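Local coordinates for 4-hydroxyphenylpyruvate dioxygenase (Pseudomonas putida, PDB 5HMQ) that catalyses the metal-dependent dehydration of 3-dehydroshikimate to protocatechuate in quinate and shikimate degradation, working as a homodimer of two-domain fusion chains, at the interface of chains A and B. Sequence-based numbering; all coordinates share one arbitrary frame. Chains: chain A/B, 4-hydroxyphenylpyruvate dioxygenase.

Contact 1: the interface of chains A and B. Residues chain A 514, 516-517, 597; chain B 202, 206, 209.
Two bent side chains meet where A:Arg517 lies over B:Glu206: the arginine folds back at chi2 (-49°), and the glutamate bends at its own chi2 (-76°), which lets them cross at about a right angle. The guanidinium and carboxylate planes lie nearly parallel, 13° apart, but offset: B:Glu206 CG sits 3.5 Å above the guanidinium plane, over its centre, and the carboxylate is displaced towards NE. There a long salt bridge puts A:Arg517 NE 3.7 Å from B:Glu206 OE1. A:Arg597 comes to the same carboxylate tip to tip, its plane turned steeply against it. Its NH2 lies 3.1 Å from B:Glu206 OE2, a salt bridge whose N-H does not point at the oxygen. A:Arg517 CD, 3.4 Å above the guanidinium plane of A:Arg597 and over its centre, backs this second arginine. From within chain B, one turn along helix 204-211, B:Arg209 brings NH1 to 3.0 Å from B:Glu206 OE1, edge on, and probably helps to fix the carboxylate's rotation. Arginines from both chains converge on this acid, which would probably favour its ionised form. Selenomethionine B:Met202, fully extended, slides past A:Arg517 in the opposite direction; its CG packs 3.4 Å from the backbone oxygen O of A:Ser514. This small patch of charged groups and selenomethionine packing joins the dioxygenase-like domain of one subunit to the dehydratase domain of the other, helping to hold the homodimer together.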
ATOM      1  N   SER A 514      15.167  15.302  -3.595  1.00 76.68           N
ATOM      2  CA  SER A 514      14.934  15.885  -4.902  1.00 76.85           C
ATOM      3  C   SER A 514      15.086  14.880  -6.039  1.00 77.04           C
ATOM      4  O   SER A 514      14.660  15.172  -7.163  1.00 77.85           O
ATOM      5  CB  SER A 514      15.899  17.061  -5.127  1.00 76.17           C
ATOM      6  OG  SER A 514      17.194  16.546  -5.397  1.00 77.08           O
ATOM      7  N   TYR A 516      13.813  11.256  -6.457  1.00 70.94           N
ATOM      8  CA  TYR A 516      13.068  10.041  -6.142  1.00 69.23           C
ATOM      9  C   TYR A 516      12.666   9.392  -7.457  1.00 67.23           C
ATOM     10  O   TYR A 516      12.066  10.046  -8.315  1.00 69.34           O
ATOM     11  CB  TYR A 516      11.820  10.329  -5.298  1.00 67.71           C
ATOM     12  CG  TYR A 516      10.842   9.158  -5.234  1.00 64.10           C
ATOM     13  CD1 TYR A 516       9.888   8.963  -6.234  1.00 61.55           C
ATOM     14  CD2 TYR A 516      10.867   8.251  -4.180  1.00 63.47           C
ATOM     15  CE1 TYR A 516       9.006   7.902  -6.193  1.00 61.98           C
ATOM     16  CE2 TYR A 516       9.979   7.186  -4.129  1.00 64.18           C
ATOM     17  CZ  TYR A 516       9.050   7.019  -5.139  1.00 63.31           C
ATOM     18  OH  TYR A 516       8.166   5.965  -5.099  1.00 63.49           O
ATOM     19  N   ARG A 517      12.983   8.108  -7.611  1.00 63.01           N
ATOM     20  CA  ARG A 517      12.804   7.441  -8.892  1.00 64.91           C
ATOM     21  C   ARG A 517      11.956   6.178  -8.827  1.00 64.96           C
ATOM     22  O   ARG A 517      11.709   5.568  -9.874  1.00 68.68           O
ATOM     23  CB  ARG A 517      14.176   7.138  -9.516  1.00 67.72           C
ATOM     24  CG  ARG A 517      14.916   8.401  -9.947  1.00 70.12           C
ATOM     25  CD  ARG A 517      14.005   9.320 -10.766  1.00 70.59           C
ATOM     26  NE  ARG A 517      14.579  10.648 -10.988  1.00 71.58           N
ATOM     27  CZ  ARG A 517      14.254  11.734 -10.292  1.00 72.22           C
ATOM     28  NH1 ARG A 517      13.353  11.661  -9.325  1.00 72.56           N
ATOM     29  NH2 ARG A 517      14.825  12.900 -10.566  1.00 72.60           N
ATOM     30  N   ARG A 597      18.949   5.479 -11.484  1.00 55.43           N
ATOM     31  CA  ARG A 597      18.125   4.275 -11.421  1.00 55.15           C
ATOM     32  C   ARG A 597      18.941   3.013 -11.312  1.00 53.42           C
ATOM     33  O   ARG A 597      19.750   2.846 -10.390  1.00 55.52           O
ATOM     34  CB  ARG A 597      17.257   4.124 -12.662  1.00 55.41           C
ATOM     35  CG  ARG A 597      16.943   5.432 -13.293  1.00 57.65           C
ATOM     36  CD  ARG A 597      15.482   5.725 -13.186  1.00 60.20           C
ATOM     37  NE  ARG A 597      15.214   7.039 -13.637  1.00 66.54           N
ATOM     38  CZ  ARG A 597      13.963   7.513 -13.768  1.00 66.99           C
ATOM     39  NH1 ARG A 597      12.876   6.763 -13.488  1.00 67.49           N
ATOM     40  NH2 ARG A 597      13.764   8.782 -14.210  1.00 66.80           N
TER
HETATM   41  N   MSE B 202      12.168  20.037  -7.223  1.00 56.83           N
HETATM   42  CA  MSE B 202      12.381  18.824  -7.991  1.00 55.28           C
HETATM   43  C   MSE B 202      12.170  19.081  -9.474  1.00 55.01           C
HETATM   44  O   MSE B 202      11.436  19.997  -9.845  1.00 56.98           O
HETATM   45  CB  MSE B 202      11.429  17.736  -7.493  1.00 51.33           C
HETATM   46  CG  MSE B 202      11.648  16.355  -8.067  1.00 52.70           C
HETATM   47 SE   MSE B 202      10.342  15.142  -7.300  0.77 56.25          SE
HETATM   48  CE  MSE B 202      10.964  13.476  -8.075  1.00 58.44           C
ATOM     49  N   GLU B 206       9.611  14.745 -13.168  1.00 53.31           N
ATOM     50  CA  GLU B 206       9.568  13.706 -12.145  1.00 52.60           C
ATOM     51  C   GLU B 206       8.618  14.083 -11.017  1.00 51.47           C
ATOM     52  O   GLU B 206       7.965  13.208 -10.436  1.00 53.42           O
ATOM     53  CB  GLU B 206      10.975  13.454 -11.600  1.00 53.57           C
ATOM     54  CG  GLU B 206      12.041  13.223 -12.664  1.00 54.58           C
ATOM     55  CD  GLU B 206      11.968  11.843 -13.289  1.00 61.35           C
ATOM     56  OE1 GLU B 206      11.343  10.942 -12.687  1.00 62.89           O
ATOM     57  OE2 GLU B 206      12.541  11.660 -14.385  1.00 63.93           O
ATOM     58  N   ARG B 209       5.313  13.099 -12.292  1.00 44.00           N
ATOM     59  CA  ARG B 209       5.174  11.664 -12.506  1.00 45.77           C
ATOM     60  C   ARG B 209       4.781  10.936 -11.227  1.00 45.66           C
ATOM     61  O   ARG B 209       3.938  10.031 -11.258  1.00 45.97           O
ATOM     62  CB  ARG B 209       6.488  11.094 -13.052  1.00 47.49           C
ATOM     63  CG  ARG B 209       6.525   9.575 -13.125  1.00 48.12           C
ATOM     64  CD  ARG B 209       7.773   9.048 -13.830  1.00 48.87           C
ATOM     65  NE  ARG B 209       7.780   9.284 -15.273  1.00 48.45           N
ATOM     66  CZ  ARG B 209       8.753   9.921 -15.919  1.00 48.06           C
ATOM     67  NH1 ARG B 209       9.800  10.385 -15.251  1.00 46.91           N
ATOM     68  NH2 ARG B 209       8.681  10.087 -17.232  1.00 49.15           N
TER

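Contact 2: the interface of chains A and B. Residues chain A 210, 212, 452, 455-456; chain B 505-506.
B:Asn506 and B:Arg505, adjacent at the start of helix 505-510, reach into chain A on diverging courses, and A:Asp456 receives the arginine. B:Asn506, the residue with most surface hidden here, brings its amide ND2 to 2.9 Å from A:Ala452 O, close but with unsuitable N-H direction, and to 4.1 Å from A:Leu455 CB. The CG of B:Arg505 occupies the crowded position between backbone N and carbonyl carbon (chi1 52°), from which the chain runs extended to NE and carries the guanidinium well away from its own helix. Its two terminal nitrogens divide the work. NH2 of B:Arg505 meets A:Asp456 OD2 tip to tip at 3.0 Å, a salt bridge with the carboxylate and guanidinium planes 70° apart and the N-H not directed at the oxygen. B:Arg505 NH1 donates a hydrogen bond of 3.2 Å to the backbone oxygen O of A:Arg212 (154° at H); that acceptor lies nearly in the guanidinium plane, although the donor stands above the carbonyl plane. A weak second bond runs from B:Arg505 NH1 to A:His210 O at 3.4 Å. A:Asp456 stands in the first turn of helix 455-465. One helix start of chain B thereby touches both the dehydratase domain and the dioxygenase-like domain of chain A, tying three domains together across the homodimer.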
ATOM      1  N   HIS A 210      -0.165  -9.981  12.114  1.00 45.61           N
ATOM      2  CA  HIS A 210       0.379  -9.056  11.132  1.00 45.78           C
ATOM      3  C   HIS A 210       1.025  -9.698   9.910  1.00 45.44           C
ATOM      4  O   HIS A 210       1.164  -9.016   8.890  1.00 49.97           O
ATOM      5  CB  HIS A 210       1.417  -8.132  11.787  1.00 47.84           C
ATOM      6  CG  HIS A 210       0.865  -7.285  12.891  1.00 50.99           C
ATOM      7  ND1 HIS A 210      -0.021  -6.253  12.664  1.00 52.83           N
ATOM      8  CD2 HIS A 210       1.090  -7.300  14.226  1.00 48.70           C
ATOM      9  CE1 HIS A 210      -0.325  -5.677  13.813  1.00 51.45           C
ATOM     10  NE2 HIS A 210       0.335  -6.293  14.776  1.00 51.05           N
ATOM     11  N   ARG A 212       0.370 -12.965   8.313  1.00 46.56           N
ATOM     12  CA  ARG A 212      -0.273 -13.973   7.479  1.00 42.87           C
ATOM     13  C   ARG A 212      -0.361 -13.486   6.036  1.00 43.55           C
ATOM     14  O   ARG A 212      -0.577 -12.300   5.775  1.00 42.98           O
ATOM     15  CB  ARG A 212      -1.667 -14.301   8.002  1.00 45.15           C
ATOM     16  CG  ARG A 212      -1.691 -15.312   9.126  1.00 44.13           C
ATOM     17  CD  ARG A 212      -3.118 -15.607   9.520  1.00 42.75           C
ATOM     18  NE  ARG A 212      -3.211 -16.418  10.728  1.00 43.16           N
ATOM     19  CZ  ARG A 212      -4.090 -17.400  10.894  1.00 45.01           C
ATOM     20  NH1 ARG A 212      -4.948 -17.691   9.925  1.00 43.14           N
ATOM     21  NH2 ARG A 212      -4.111 -18.090  12.025  1.00 45.60           N
ATOM     22  N   ALA A 452       6.642  -2.229  -1.229  1.00 51.14           N
ATOM     23  CA  ALA A 452       6.530  -3.223  -0.165  1.00 52.23           C
ATOM     24  C   ALA A 452       5.177  -3.923  -0.193  1.00 51.68           C
ATOM     25  O   ALA A 452       5.088  -5.127   0.073  1.00 49.22           O
ATOM     26  CB  ALA A 452       6.764  -2.562   1.192  1.00 51.21           C
ATOM     27  N   LEU A 455       4.910  -6.690  -3.262  1.00 48.86           N
ATOM     28  CA  LEU A 455       5.937  -7.698  -3.505  1.00 44.47           C
ATOM     29  C   LEU A 455       5.375  -9.110  -3.362  1.00 45.68           C
ATOM     30  O   LEU A 455       5.723 -10.002  -4.143  1.00 45.45           O
ATOM     31  CB  LEU A 455       7.126  -7.460  -2.569  1.00 46.61           C
ATOM     32  CG  LEU A 455       8.319  -8.404  -2.634  1.00 51.24           C
ATOM     33  CD1 LEU A 455       9.592  -7.583  -2.420  1.00 53.32           C
ATOM     34  CD2 LEU A 455       8.216  -9.488  -1.569  1.00 54.83           C
ATOM     35  N   ASP A 456       4.504  -9.333  -2.372  1.00 45.85           N
ATOM     36  CA  ASP A 456       3.901 -10.652  -2.206  1.00 46.02           C
ATOM     37  C   ASP A 456       3.103 -11.052  -3.441  1.00 45.80           C
ATOM     38  O   ASP A 456       3.091 -12.227  -3.829  1.00 45.40           O
ATOM     39  CB  ASP A 456       3.018 -10.676  -0.959  1.00 49.19           C
ATOM     40  CG  ASP A 456       3.820 -10.596   0.325  1.00 52.02           C
ATOM     41  OD1 ASP A 456       5.023 -10.933   0.297  1.00 51.35           O
ATOM     42  OD2 ASP A 456       3.251 -10.191   1.363  1.00 57.55           O
TER
ATOM     43  N   ARG B 505       5.249  -3.998   7.076  1.00 61.83           N
ATOM     44  CA  ARG B 505       5.482  -5.341   7.598  1.00 58.28           C
ATOM     45  C   ARG B 505       6.701  -5.989   6.937  1.00 58.25           C
ATOM     46  O   ARG B 505       7.458  -6.708   7.597  1.00 58.03           O
ATOM     47  CB  ARG B 505       4.234  -6.206   7.429  1.00 57.25           C
ATOM     48  CG  ARG B 505       3.639  -6.238   6.039  1.00 62.32           C
ATOM     49  CD  ARG B 505       2.393  -7.114   6.031  1.00 64.63           C
ATOM     50  NE  ARG B 505       2.099  -7.645   4.704  1.00 68.15           N
ATOM     51  CZ  ARG B 505       1.345  -8.717   4.479  1.00 70.13           C
ATOM     52  NH1 ARG B 505       0.810  -9.382   5.494  1.00 68.40           N
ATOM     53  NH2 ARG B 505       1.131  -9.131   3.236  1.00 72.29           N
ATOM     54  N   ASN B 506       6.914  -5.737   5.637  1.00 59.83           N
ATOM     55  CA  ASN B 506       7.984  -6.405   4.891  1.00 61.07           C
ATOM     56  C   ASN B 506       9.395  -5.962   5.290  1.00 63.57           C
ATOM     57  O   ASN B 506      10.355  -6.695   5.027  1.00 63.16           O
ATOM     58  CB  ASN B 506       7.779  -6.184   3.390  1.00 61.15           C
ATOM     59  CG  ASN B 506       6.830  -7.204   2.775  1.00 63.03           C
ATOM     60  OD1 ASN B 506       6.265  -8.044   3.476  1.00 63.34           O
ATOM     61  ND2 ASN B 506       6.646  -7.129   1.462  1.00 64.77           N
TER

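Contact 3: the interface of chains A and B. Residues chain A 481-484; chain B 510-512.
The backbone oxygen O of B:Ala510 takes two hydrogen bonds from successive amides of chain A. A:Val483 N and A:Lys484 N each lie 3.0 Å from B:Ala510 O; the lysine amide gives the straighter bond (173° at H). Around this shared acceptor, side chains pack against the backbone and each other. The forked side chain of A:Val483 sits against the methyl of B:Ala512, with A:Val483 CG2 3.7 Å from B:Ala512 CB. B:His511 lies alongside the preceding stretch of chain A: its ring meets A:Leu482 CA at the edge, in plane, and its CB is 3.7 Å from A:Gly481 O. Further out, secondary structure sets these groups in place. B:Ala510 closes helix 505-510, which leaves its carbonyl pointing across to the other chain, and B:Ala512 adopts a left-handed backbone conformation (phi 46°, psi 38°). On the other side A:Lys484 begins strand 484-489, so the paired amides come from the entry to a strand. The patch thus joins the dioxygenase-like domains of the two subunits through backbone bonding. The ring nitrogen ND1 of B:His511 lies 3.5 Å from A:Gly481 O.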
ATOM      1  N   GLY A 481      21.236  -4.083  10.371  1.00 83.59           N
ATOM      2  CA  GLY A 481      20.180  -3.779   9.424  1.00 84.72           C
ATOM      3  C   GLY A 481      19.666  -4.975   8.643  1.00 86.32           C
ATOM      4  O   GLY A 481      19.045  -5.877   9.208  1.00 84.37           O
ATOM      5  N   LEU A 482      19.937  -4.979   7.337  1.00 86.54           N
ATOM      6  CA  LEU A 482      19.390  -5.992   6.441  1.00 85.23           C
ATOM      7  C   LEU A 482      19.838  -7.389   6.859  1.00 82.12           C
ATOM      8  O   LEU A 482      21.026  -7.633   7.083  1.00 82.22           O
ATOM      9  CB  LEU A 482      19.828  -5.713   5.002  1.00 87.30           C
ATOM     10  CG  LEU A 482      19.675  -4.296   4.436  1.00 87.53           C
ATOM     11  CD1 LEU A 482      20.952  -3.480   4.626  1.00 86.68           C
ATOM     12  CD2 LEU A 482      19.282  -4.345   2.966  1.00 86.49           C
ATOM     13  N   VAL A 483      18.883  -8.310   6.959  1.00 79.92           N
ATOM     14  CA  VAL A 483      19.206  -9.685   7.318  1.00 77.79           C
ATOM     15  C   VAL A 483      18.786 -10.631   6.201  1.00 74.60           C
ATOM     16  O   VAL A 483      19.602 -11.409   5.694  1.00 71.90           O
ATOM     17  CB  VAL A 483      18.520 -10.084   8.639  1.00 79.23           C
ATOM     18  CG1 VAL A 483      18.924 -11.498   9.055  1.00 77.42           C
ATOM     19  CG2 VAL A 483      18.822  -9.072   9.740  1.00 79.99           C
ATOM     20  N   LYS A 484      17.512 -10.574   5.814  1.00 70.68           N
ATOM     21  CA  LYS A 484      16.944 -11.489   4.830  1.00 67.76           C
ATOM     22  C   LYS A 484      16.662 -10.757   3.524  1.00 63.85           C
ATOM     23  O   LYS A 484      15.972  -9.733   3.517  1.00 64.44           O
ATOM     24  CB  LYS A 484      15.682 -12.165   5.371  1.00 66.85           C
ATOM     25  CG  LYS A 484      15.048 -13.161   4.414  1.00 66.26           C
ATOM     26  CD  LYS A 484      14.108 -14.094   5.161  1.00 67.52           C
ATOM     27  CE  LYS A 484      12.871 -13.391   5.676  1.00 68.79           C
ATOM     28  NZ  LYS A 484      12.016 -14.315   6.476  1.00 66.85           N
TER
ATOM     29  N   ALA B 510      12.338  -8.158   6.661  1.00 70.50           N
ATOM     30  CA  ALA B 510      13.649  -8.026   6.034  1.00 69.54           C
ATOM     31  C   ALA B 510      14.752  -7.770   7.051  1.00 72.14           C
ATOM     32  O   ALA B 510      15.856  -8.306   6.914  1.00 74.21           O
ATOM     33  CB  ALA B 510      13.621  -6.917   4.987  1.00 67.08           C
ATOM     34  N   HIS B 511      14.482  -6.975   8.082  1.00 74.65           N
ATOM     35  CA  HIS B 511      15.468  -6.772   9.131  1.00 75.28           C
ATOM     36  C   HIS B 511      15.300  -7.755  10.280  1.00 77.93           C
ATOM     37  O   HIS B 511      15.748  -7.469  11.398  1.00 78.02           O
ATOM     38  CB  HIS B 511      15.415  -5.361   9.695  1.00 75.05           C
ATOM     39  CG  HIS B 511      15.476  -4.277   8.651  1.00 77.14           C
ATOM     40  ND1 HIS B 511      16.421  -4.260   7.630  1.00 77.39           N
ATOM     41  CD2 HIS B 511      14.776  -3.118   8.541  1.00 79.55           C
ATOM     42  CE1 HIS B 511      16.244  -3.179   6.893  1.00 79.13           C
ATOM     43  NE2 HIS B 511      15.258  -2.472   7.426  1.00 80.69           N
ATOM     44  N   ALA B 512      14.665  -8.901  10.032  1.00 78.59           N
ATOM     45  CA  ALA B 512      14.528  -9.973  11.005  1.00 78.77           C
ATOM     46  C   ALA B 512      14.108  -9.504  12.391  1.00 78.32           C
ATOM     47  O   ALA B 512      14.592 -10.041  13.394  1.00 79.23           O
ATOM     48  CB  ALA B 512      15.835 -10.763  11.104  1.00 78.61           C
TER

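Contacts 2 and 3 are neighbours, their C-alpha centres about 13 Å apart, and both use helix 505-510 of chain B: contact 2 takes its beginning and contact 3 its end. Contact 1 lies about 25 Å from contact 2 and 26 Å from contact 3. It draws on helix 204-211 of chain B, whose chain A copy enters contact 2, and on chain A residues 514-517, just past the stretch that chain B supplies to contact 3, together with A:Arg597. With each contact repeated by the two-fold symmetry, the same elements serve on both sides, and the homodimer interlocks dehydratase and dioxygenase-like domains of both chains.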